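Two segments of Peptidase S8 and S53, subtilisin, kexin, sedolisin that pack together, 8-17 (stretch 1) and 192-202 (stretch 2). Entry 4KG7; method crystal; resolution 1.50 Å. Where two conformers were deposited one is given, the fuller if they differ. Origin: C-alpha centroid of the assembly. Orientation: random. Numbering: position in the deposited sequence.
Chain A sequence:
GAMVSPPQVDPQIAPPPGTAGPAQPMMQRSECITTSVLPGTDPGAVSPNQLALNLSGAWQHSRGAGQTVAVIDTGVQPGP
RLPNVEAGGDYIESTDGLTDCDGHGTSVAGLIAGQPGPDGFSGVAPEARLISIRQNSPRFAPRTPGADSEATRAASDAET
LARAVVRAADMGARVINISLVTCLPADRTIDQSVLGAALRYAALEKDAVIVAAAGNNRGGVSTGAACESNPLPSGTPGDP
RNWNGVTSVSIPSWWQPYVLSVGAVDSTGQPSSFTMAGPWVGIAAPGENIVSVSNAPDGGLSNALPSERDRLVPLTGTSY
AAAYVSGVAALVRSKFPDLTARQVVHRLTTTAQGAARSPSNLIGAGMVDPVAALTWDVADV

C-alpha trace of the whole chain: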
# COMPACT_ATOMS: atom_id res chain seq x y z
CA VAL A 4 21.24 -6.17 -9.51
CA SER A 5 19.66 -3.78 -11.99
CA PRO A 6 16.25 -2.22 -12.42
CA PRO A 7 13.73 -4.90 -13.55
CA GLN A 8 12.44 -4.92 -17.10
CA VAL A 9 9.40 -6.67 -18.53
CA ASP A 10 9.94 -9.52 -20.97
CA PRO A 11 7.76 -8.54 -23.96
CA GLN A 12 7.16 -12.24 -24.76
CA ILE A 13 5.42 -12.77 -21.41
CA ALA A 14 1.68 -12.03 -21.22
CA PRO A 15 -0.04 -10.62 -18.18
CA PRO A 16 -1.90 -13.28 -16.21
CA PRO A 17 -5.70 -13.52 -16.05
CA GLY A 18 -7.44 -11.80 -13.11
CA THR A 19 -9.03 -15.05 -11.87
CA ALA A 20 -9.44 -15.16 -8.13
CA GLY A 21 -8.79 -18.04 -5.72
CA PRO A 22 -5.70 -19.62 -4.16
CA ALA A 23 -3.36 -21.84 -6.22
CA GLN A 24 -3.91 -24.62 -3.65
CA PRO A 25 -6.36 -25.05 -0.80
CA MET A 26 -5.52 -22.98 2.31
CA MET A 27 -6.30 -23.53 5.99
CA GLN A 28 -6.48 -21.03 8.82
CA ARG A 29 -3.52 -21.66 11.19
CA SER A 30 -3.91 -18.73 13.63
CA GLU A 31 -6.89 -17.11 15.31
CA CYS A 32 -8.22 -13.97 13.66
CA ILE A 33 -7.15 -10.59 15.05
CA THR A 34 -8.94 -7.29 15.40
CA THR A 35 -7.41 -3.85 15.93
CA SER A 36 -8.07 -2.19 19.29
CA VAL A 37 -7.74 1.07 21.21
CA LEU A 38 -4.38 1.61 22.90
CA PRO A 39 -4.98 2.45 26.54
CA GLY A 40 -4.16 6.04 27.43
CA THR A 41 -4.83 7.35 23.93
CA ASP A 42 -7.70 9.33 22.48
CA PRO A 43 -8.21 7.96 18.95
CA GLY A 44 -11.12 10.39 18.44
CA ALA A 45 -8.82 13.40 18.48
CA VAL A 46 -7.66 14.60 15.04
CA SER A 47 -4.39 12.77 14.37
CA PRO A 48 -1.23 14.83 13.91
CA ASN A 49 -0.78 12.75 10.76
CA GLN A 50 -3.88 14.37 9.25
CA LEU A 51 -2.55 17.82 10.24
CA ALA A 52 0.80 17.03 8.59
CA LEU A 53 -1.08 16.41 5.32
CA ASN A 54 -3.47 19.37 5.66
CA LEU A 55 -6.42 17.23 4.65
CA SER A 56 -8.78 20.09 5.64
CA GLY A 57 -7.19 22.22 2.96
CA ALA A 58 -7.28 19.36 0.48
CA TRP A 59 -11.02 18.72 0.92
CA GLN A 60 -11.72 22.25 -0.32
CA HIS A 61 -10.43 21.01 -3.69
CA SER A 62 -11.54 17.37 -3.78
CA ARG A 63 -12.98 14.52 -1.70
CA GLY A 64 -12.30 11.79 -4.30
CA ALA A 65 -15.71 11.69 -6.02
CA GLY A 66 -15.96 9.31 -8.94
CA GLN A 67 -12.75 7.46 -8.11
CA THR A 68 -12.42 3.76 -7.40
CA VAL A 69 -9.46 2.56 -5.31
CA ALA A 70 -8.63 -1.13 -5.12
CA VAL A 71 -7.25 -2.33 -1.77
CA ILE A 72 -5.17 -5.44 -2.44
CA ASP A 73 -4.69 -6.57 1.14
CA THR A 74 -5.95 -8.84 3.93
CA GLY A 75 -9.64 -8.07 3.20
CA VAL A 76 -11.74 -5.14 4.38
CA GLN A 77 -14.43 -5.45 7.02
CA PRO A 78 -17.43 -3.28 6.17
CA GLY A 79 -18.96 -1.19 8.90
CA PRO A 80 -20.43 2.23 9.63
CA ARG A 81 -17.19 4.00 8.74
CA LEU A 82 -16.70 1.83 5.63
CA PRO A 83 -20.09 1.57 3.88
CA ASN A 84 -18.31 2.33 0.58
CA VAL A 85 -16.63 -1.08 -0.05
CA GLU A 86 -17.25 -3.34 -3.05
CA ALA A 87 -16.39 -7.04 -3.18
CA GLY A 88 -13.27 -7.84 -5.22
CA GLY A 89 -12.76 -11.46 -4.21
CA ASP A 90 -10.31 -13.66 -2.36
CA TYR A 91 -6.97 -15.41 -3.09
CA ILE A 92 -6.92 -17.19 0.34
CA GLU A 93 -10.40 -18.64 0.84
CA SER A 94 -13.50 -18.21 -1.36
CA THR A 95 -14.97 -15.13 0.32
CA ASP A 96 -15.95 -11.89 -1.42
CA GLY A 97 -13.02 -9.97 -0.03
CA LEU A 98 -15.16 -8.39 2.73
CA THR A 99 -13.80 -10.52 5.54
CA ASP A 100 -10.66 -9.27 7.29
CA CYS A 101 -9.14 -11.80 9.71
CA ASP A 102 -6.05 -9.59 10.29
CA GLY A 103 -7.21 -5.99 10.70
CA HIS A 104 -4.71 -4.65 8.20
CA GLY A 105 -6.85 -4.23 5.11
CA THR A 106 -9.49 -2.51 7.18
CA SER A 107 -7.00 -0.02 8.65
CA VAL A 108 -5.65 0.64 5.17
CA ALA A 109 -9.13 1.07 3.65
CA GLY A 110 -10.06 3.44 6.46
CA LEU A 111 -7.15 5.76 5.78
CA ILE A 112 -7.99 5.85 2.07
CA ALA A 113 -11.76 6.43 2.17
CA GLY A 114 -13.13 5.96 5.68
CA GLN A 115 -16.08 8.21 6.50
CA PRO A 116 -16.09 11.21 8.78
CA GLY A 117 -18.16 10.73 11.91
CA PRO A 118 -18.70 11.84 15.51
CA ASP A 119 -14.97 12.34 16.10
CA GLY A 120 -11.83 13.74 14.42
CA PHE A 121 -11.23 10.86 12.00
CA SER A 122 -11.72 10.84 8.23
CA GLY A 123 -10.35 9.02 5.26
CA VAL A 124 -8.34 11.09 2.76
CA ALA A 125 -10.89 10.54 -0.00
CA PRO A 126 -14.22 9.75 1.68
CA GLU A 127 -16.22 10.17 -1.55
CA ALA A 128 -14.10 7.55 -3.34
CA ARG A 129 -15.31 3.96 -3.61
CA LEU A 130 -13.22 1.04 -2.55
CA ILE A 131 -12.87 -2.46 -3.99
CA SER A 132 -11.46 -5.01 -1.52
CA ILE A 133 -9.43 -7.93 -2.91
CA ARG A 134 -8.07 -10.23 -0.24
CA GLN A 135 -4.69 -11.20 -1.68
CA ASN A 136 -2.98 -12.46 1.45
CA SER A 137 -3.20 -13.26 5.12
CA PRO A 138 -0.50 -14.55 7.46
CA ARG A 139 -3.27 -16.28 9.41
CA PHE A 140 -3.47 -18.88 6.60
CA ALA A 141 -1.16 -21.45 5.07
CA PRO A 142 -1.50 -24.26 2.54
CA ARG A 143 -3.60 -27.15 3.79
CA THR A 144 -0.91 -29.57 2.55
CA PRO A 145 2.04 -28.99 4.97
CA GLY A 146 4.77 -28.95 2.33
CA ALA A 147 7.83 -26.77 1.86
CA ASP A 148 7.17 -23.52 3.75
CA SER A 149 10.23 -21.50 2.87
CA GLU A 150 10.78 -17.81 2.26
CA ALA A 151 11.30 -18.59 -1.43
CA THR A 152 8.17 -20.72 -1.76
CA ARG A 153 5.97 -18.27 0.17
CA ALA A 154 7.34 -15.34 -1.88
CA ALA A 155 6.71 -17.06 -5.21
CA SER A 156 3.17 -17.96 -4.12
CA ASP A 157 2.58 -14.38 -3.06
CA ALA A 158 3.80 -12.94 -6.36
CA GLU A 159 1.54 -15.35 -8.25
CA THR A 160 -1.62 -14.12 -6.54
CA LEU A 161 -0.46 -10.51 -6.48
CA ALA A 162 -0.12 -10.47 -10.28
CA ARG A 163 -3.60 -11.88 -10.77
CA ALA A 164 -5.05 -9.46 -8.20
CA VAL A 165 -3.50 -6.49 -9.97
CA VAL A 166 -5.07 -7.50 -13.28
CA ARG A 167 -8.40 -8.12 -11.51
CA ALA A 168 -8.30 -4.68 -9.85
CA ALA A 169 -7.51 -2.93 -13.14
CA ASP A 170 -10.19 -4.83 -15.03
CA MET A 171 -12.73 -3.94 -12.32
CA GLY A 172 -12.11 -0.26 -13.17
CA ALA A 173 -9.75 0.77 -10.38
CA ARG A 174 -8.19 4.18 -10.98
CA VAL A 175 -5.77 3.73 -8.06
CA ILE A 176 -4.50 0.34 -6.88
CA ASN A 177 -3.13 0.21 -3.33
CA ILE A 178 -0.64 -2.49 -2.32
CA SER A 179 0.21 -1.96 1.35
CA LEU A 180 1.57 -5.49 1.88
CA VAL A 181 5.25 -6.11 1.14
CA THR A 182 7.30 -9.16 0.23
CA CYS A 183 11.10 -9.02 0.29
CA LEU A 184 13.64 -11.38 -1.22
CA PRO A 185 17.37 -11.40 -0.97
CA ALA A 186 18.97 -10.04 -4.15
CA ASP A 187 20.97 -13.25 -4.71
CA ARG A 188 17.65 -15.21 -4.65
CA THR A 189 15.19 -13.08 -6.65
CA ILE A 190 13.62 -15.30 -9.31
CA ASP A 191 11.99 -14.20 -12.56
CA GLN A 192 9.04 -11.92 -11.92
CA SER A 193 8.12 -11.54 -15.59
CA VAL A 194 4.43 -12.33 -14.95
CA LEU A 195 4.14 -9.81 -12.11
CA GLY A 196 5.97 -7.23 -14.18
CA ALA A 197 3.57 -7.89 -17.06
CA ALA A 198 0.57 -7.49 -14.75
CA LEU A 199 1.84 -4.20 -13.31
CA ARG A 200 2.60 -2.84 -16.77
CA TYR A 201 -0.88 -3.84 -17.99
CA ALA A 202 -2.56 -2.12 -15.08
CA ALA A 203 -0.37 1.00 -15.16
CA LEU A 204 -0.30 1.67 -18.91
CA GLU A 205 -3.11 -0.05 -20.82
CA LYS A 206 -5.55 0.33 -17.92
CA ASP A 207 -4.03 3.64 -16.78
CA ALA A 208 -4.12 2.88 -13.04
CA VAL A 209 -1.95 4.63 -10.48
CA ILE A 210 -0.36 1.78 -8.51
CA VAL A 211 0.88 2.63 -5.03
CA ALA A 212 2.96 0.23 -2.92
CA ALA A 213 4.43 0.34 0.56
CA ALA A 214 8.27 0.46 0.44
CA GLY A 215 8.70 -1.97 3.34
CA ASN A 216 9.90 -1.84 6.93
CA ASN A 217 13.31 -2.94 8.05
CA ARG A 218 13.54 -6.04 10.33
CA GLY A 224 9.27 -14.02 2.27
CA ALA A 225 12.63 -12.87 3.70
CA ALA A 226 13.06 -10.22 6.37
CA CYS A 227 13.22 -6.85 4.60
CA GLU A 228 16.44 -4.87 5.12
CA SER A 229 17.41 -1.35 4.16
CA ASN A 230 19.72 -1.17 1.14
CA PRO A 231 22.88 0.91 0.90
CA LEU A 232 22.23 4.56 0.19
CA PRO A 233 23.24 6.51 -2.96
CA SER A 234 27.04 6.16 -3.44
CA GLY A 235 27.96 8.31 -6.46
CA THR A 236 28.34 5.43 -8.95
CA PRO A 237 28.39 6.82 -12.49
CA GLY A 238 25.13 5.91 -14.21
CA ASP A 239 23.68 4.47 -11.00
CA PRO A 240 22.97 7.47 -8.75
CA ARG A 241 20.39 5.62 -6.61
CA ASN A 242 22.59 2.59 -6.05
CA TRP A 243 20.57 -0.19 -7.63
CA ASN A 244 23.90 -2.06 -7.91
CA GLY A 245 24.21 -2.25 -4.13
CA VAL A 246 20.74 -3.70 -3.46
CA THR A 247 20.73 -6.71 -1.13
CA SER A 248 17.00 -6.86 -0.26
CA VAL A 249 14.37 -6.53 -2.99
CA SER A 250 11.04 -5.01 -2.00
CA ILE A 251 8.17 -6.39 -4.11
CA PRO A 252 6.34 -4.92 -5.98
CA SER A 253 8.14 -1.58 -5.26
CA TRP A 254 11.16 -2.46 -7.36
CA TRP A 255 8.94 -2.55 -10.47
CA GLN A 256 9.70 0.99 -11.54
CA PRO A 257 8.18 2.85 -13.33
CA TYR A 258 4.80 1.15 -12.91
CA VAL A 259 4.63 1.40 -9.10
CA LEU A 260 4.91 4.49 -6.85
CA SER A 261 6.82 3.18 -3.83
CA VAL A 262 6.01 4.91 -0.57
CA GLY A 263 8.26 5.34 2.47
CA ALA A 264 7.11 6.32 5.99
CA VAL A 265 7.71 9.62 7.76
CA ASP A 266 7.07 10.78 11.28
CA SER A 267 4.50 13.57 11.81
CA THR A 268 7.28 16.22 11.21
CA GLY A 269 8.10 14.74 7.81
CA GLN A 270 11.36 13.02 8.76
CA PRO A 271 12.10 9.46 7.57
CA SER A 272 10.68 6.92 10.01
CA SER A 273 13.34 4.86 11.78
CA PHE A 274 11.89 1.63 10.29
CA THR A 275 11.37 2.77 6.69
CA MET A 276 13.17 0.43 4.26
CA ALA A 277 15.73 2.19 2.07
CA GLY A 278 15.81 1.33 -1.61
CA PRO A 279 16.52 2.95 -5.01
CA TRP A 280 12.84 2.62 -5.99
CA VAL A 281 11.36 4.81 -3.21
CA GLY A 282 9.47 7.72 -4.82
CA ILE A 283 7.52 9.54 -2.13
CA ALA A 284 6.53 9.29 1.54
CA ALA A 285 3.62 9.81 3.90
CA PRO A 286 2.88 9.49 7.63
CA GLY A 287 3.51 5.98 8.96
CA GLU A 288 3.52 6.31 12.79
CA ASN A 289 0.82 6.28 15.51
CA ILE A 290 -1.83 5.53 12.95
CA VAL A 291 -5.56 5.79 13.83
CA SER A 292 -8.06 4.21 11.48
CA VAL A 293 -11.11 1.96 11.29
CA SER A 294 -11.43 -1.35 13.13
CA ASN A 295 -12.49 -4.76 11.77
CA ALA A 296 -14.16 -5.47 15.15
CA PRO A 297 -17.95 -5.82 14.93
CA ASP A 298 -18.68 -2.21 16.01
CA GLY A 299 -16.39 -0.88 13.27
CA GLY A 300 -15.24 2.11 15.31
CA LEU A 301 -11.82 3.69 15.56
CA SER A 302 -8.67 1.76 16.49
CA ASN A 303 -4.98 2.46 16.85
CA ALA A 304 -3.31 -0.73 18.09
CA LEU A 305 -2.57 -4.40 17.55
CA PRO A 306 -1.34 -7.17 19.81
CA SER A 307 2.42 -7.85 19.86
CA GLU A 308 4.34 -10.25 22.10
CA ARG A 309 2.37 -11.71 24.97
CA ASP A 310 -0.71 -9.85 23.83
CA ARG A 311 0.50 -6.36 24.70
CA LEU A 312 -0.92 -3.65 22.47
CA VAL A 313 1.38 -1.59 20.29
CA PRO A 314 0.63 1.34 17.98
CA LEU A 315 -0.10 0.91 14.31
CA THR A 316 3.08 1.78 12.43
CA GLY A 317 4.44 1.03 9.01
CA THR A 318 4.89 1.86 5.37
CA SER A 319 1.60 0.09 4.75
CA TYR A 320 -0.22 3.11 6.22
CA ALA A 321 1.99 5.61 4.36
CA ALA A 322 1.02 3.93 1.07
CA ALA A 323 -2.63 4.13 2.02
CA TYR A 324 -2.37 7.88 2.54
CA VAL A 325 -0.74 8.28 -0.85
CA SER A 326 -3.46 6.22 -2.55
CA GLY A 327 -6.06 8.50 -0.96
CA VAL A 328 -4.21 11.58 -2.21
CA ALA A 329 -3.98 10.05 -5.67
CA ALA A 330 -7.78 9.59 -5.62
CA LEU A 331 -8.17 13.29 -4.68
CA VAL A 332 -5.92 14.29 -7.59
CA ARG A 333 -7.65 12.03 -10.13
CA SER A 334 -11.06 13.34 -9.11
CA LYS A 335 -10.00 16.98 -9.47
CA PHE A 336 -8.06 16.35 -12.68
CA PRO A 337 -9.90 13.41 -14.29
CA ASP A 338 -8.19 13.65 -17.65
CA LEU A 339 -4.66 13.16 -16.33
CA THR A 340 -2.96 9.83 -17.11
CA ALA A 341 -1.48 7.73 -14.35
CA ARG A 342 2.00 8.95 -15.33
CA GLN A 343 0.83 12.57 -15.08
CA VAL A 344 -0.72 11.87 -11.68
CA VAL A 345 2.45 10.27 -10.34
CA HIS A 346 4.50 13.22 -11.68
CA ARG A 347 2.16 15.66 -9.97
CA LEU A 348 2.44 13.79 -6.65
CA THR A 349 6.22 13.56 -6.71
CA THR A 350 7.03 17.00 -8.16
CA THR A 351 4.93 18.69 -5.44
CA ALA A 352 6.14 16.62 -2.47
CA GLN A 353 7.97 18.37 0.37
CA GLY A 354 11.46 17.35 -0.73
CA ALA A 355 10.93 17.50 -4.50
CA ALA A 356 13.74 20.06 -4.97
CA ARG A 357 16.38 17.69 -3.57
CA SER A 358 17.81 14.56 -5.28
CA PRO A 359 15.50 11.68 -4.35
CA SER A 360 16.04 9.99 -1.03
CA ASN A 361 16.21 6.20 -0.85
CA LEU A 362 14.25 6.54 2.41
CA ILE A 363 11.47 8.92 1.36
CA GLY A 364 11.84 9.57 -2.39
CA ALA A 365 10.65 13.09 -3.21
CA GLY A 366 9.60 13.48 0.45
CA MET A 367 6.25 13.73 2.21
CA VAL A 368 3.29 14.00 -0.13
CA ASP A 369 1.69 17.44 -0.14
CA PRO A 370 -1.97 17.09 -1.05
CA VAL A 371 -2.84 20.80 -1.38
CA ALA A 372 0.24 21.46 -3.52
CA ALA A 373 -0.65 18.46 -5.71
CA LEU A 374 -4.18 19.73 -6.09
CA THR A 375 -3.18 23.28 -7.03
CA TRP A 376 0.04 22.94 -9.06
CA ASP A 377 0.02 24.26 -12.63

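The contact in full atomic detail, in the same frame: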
# COMPACT_ATOMS: atom_id res chain seq x y z
N GLN A 8 12.97 -5.25 -15.80
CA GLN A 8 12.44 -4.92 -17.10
C GLN A 8 11.50 -6.02 -17.50
O GLN A 8 11.84 -7.21 -17.35
CB GLN A 8 13.61 -4.91 -18.07
CG GLN A 8 13.46 -3.99 -19.24
CD GLN A 8 14.82 -3.63 -19.78
OE1 GLN A 8 15.70 -4.49 -19.87
NE2 GLN A 8 15.01 -2.36 -20.12
N VAL A 9 10.34 -5.67 -18.03
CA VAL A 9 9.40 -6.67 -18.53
C VAL A 9 10.02 -7.44 -19.69
O VAL A 9 10.83 -6.90 -20.44
CB VAL A 9 8.04 -6.08 -18.99
CG1 VAL A 9 7.28 -5.50 -17.81
CG2 VAL A 9 8.22 -5.06 -20.11
N ASP A 10 9.62 -8.70 -19.81
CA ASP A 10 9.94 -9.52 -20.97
C ASP A 10 8.75 -9.40 -21.92
O ASP A 10 7.66 -9.85 -21.58
CB ASP A 10 10.15 -10.96 -20.51
CG ASP A 10 10.46 -11.93 -21.66
OD1 ASP A 10 10.23 -11.62 -22.84
OD2 ASP A 10 10.89 -13.05 -21.32
N PRO A 11 8.93 -8.76 -23.09
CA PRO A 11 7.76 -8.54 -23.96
C PRO A 11 7.09 -9.82 -24.49
O PRO A 11 5.96 -9.74 -24.95
CB PRO A 11 8.30 -7.68 -25.11
CG PRO A 11 9.78 -7.73 -25.00
CD PRO A 11 10.16 -8.14 -23.61
N GLN A 12 7.76 -10.96 -24.39
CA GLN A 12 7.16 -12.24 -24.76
C GLN A 12 6.22 -12.82 -23.70
O GLN A 12 5.52 -13.80 -23.96
CB GLN A 12 8.25 -13.28 -25.04
CG GLN A 12 9.16 -12.91 -26.20
CD GLN A 12 8.36 -12.69 -27.47
OE1 GLN A 12 7.61 -13.56 -27.90
NE2 GLN A 12 8.50 -11.50 -28.07
N ILE A 13 6.22 -12.24 -22.50
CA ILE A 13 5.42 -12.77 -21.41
C ILE A 13 4.12 -11.96 -21.24
O ILE A 13 4.15 -10.73 -21.01
CB ILE A 13 6.22 -12.79 -20.10
CG1 ILE A 13 7.49 -13.64 -20.25
CG2 ILE A 13 5.34 -13.28 -18.95
CD1 ILE A 13 7.30 -15.13 -20.52
N ALA A 14 3.00 -12.66 -21.35
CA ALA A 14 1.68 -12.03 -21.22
C ALA A 14 1.33 -11.74 -19.76
O ALA A 14 1.79 -12.42 -18.86
CB ALA A 14 0.61 -12.90 -21.84
N PRO A 15 0.49 -10.72 -19.53
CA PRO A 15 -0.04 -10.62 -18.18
C PRO A 15 -0.89 -11.85 -17.86
O PRO A 15 -1.40 -12.51 -18.78
CB PRO A 15 -0.86 -9.33 -18.20
CG PRO A 15 -1.09 -9.00 -19.62
CD PRO A 15 -0.07 -9.72 -20.44
N PRO A 16 -1.02 -12.19 -16.57
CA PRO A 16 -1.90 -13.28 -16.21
C PRO A 16 -3.36 -12.85 -16.32
O PRO A 16 -3.65 -11.65 -16.39
CB PRO A 16 -1.51 -13.54 -14.75
CG PRO A 16 -1.22 -12.18 -14.25
CD PRO A 16 -0.55 -11.45 -15.37
N PRO A 17 -4.29 -13.83 -16.30
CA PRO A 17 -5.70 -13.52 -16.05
C PRO A 17 -5.93 -12.97 -14.64
O PRO A 17 -5.07 -13.13 -13.75
CB PRO A 17 -6.36 -14.89 -16.21
CG PRO A 17 -5.33 -15.86 -15.79
CD PRO A 17 -4.04 -15.27 -16.29
N GLN A 192 10.35 -12.47 -12.22
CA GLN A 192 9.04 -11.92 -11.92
C GLN A 192 8.40 -11.39 -13.18
O GLN A 192 7.63 -10.41 -13.14
CB GLN A 192 9.15 -10.78 -10.93
CG GLN A 192 9.71 -11.21 -9.59
CD GLN A 192 9.79 -10.06 -8.62
OE1 GLN A 192 9.16 -9.03 -8.80
NE2 GLN A 192 10.58 -10.26 -7.55
N SER A 193 8.67 -12.03 -14.32
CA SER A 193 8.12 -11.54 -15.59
C SER A 193 6.59 -11.43 -15.59
O SER A 193 6.04 -10.51 -16.16
CB SER A 193 8.59 -12.42 -16.75
OG SER A 193 8.28 -13.78 -16.49
N VAL A 194 5.89 -12.36 -14.95
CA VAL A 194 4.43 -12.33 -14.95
C VAL A 194 3.91 -11.16 -14.11
O VAL A 194 2.97 -10.46 -14.49
CB VAL A 194 3.81 -13.68 -14.51
CG1 VAL A 194 2.30 -13.58 -14.40
CG2 VAL A 194 4.19 -14.75 -15.52
N LEU A 195 4.51 -10.96 -12.95
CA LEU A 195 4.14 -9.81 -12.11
C LEU A 195 4.45 -8.49 -12.82
O LEU A 195 3.63 -7.56 -12.82
CB LEU A 195 4.87 -9.89 -10.75
CG LEU A 195 4.60 -8.73 -9.77
CD1 LEU A 195 3.12 -8.55 -9.42
CD2 LEU A 195 5.42 -8.91 -8.50
N GLY A 196 5.64 -8.40 -13.39
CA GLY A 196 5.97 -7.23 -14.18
C GLY A 196 4.95 -6.97 -15.28
O GLY A 196 4.50 -5.85 -15.47
N ALA A 197 4.56 -8.02 -15.98
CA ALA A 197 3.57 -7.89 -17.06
C ALA A 197 2.23 -7.38 -16.52
O ALA A 197 1.57 -6.55 -17.15
CB ALA A 197 3.37 -9.21 -17.78
N ALA A 198 1.81 -7.93 -15.40
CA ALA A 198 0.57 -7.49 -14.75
C ALA A 198 0.61 -6.01 -14.37
O ALA A 198 -0.35 -5.25 -14.59
CB ALA A 198 0.31 -8.36 -13.54
N LEU A 199 1.70 -5.60 -13.73
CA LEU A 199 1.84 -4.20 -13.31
C LEU A 199 1.88 -3.24 -14.49
O LEU A 199 1.27 -2.19 -14.44
CB LEU A 199 3.09 -4.03 -12.46
CG LEU A 199 3.08 -4.81 -11.13
CD1 LEU A 199 4.49 -4.90 -10.60
CD2 LEU A 199 2.14 -4.21 -10.08
N ARG A 200 2.59 -3.62 -15.54
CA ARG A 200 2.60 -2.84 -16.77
C ARG A 200 1.22 -2.73 -17.41
O ARG A 200 0.83 -1.67 -17.86
CB ARG A 200 3.60 -3.42 -17.76
CG ARG A 200 3.74 -2.60 -19.03
CD ARG A 200 4.78 -3.18 -19.96
NE ARG A 200 4.75 -2.57 -21.29
CZ ARG A 200 3.91 -2.91 -22.27
NH1 ARG A 200 2.95 -3.81 -22.08
NH2 ARG A 200 3.98 -2.32 -23.45
N TYR A 201 0.49 -3.84 -17.48
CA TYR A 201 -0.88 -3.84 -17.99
C TYR A 201 -1.78 -2.87 -17.24
O TYR A 201 -2.48 -2.03 -17.81
CB TYR A 201 -1.44 -5.25 -17.93
CG TYR A 201 -2.91 -5.37 -18.24
CD1 TYR A 201 -3.38 -5.27 -19.53
CD2 TYR A 201 -3.84 -5.55 -17.23
CE1 TYR A 201 -4.72 -5.37 -19.81
CE2 TYR A 201 -5.19 -5.68 -17.48
CZ TYR A 201 -5.63 -5.57 -18.79
OH TYR A 201 -6.95 -5.69 -19.12
N ALA A 202 -1.71 -2.96 -15.91
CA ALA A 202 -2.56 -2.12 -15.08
C ALA A 202 -2.15 -0.66 -15.16
O ALA A 202 -3.01 0.21 -15.19
CB ALA A 202 -2.53 -2.60 -13.63
O HOH W 1 7.34 -9.40 -18.29

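No direct hydrogen bond joins these two stretches; with hydrogens placed, the one polar link that passes the angle tests runs through a water. Water 1 accepts from D10 N at 2.8 Å and donates to S193 O at 2.7 Å, tying the start of the turn in stretch 1 to the first turn of the helix. Everything else is van der Waals packing, which buries 509 Å² summed over both sides.

The two partners differ in how their backbones are organised. Residues 193-202 are helical, with Q192 at the N-cap position and a regular ladder of bonds from G196 N to Q192 O (2.8 Å) through A202 N to A198 O (3.0 Å). Stretch 1 has no regular helix or strand. It contains a type I turn from D10 to I13, closed by I13 N to D10 O at 2.9 Å and braced by Q12 N to D10 OD1 at 3.0 Å. This turn carries P11 and Q12 away from the helix and brings the chain back at I13, so that V9 and I13 both reach it.

A197 lies at the centre of the contact. Its CB points toward stretch 1 and lies 3.7 Å from each of I13 O, A14 O and P15 N, so a methyl packs directly against backbone. That small side chain accompanies a close approach, with the CA atoms of P15 and A197 4.7 Å apart. V9 CG1 lies 3.7 Å from G196 O, over a glycine whose CA is 5.6 Å from V9 CA; a CB there would sit 3.6 Å from V9 CG1, a tight but not clashing distance, so the geometry does not show that glycine is required. V9, in the m rotamer, also places CG2 3.9 Å from R200 CD, against the aliphatic part of the extended arginine.

At the N-terminal end of the helix, I13 points toward it, with CG2 3.9 Å from V194 CG2 and CG1 3.8 Å from S193 OG. That hydroxyl is hydrogen-bonded to a residue adjoining the stretch, so its polar demand is met despite an apolar neighbour.

The prolines complete the packing. P15 CG meets Y201 CB at 4.1 Å, while the tyrosine OH is hydrogen-bonded elsewhere in the structure. P16 CD sits 3.7 Å from both V194 CG1 and A198 CB, a rigid ring fitted against one branched and one small side chain. Lacking an amide proton, P15 and P16 present no backbone donor to this apolar surface. L195 and L199 point away from stretch 1 and make no contact with it.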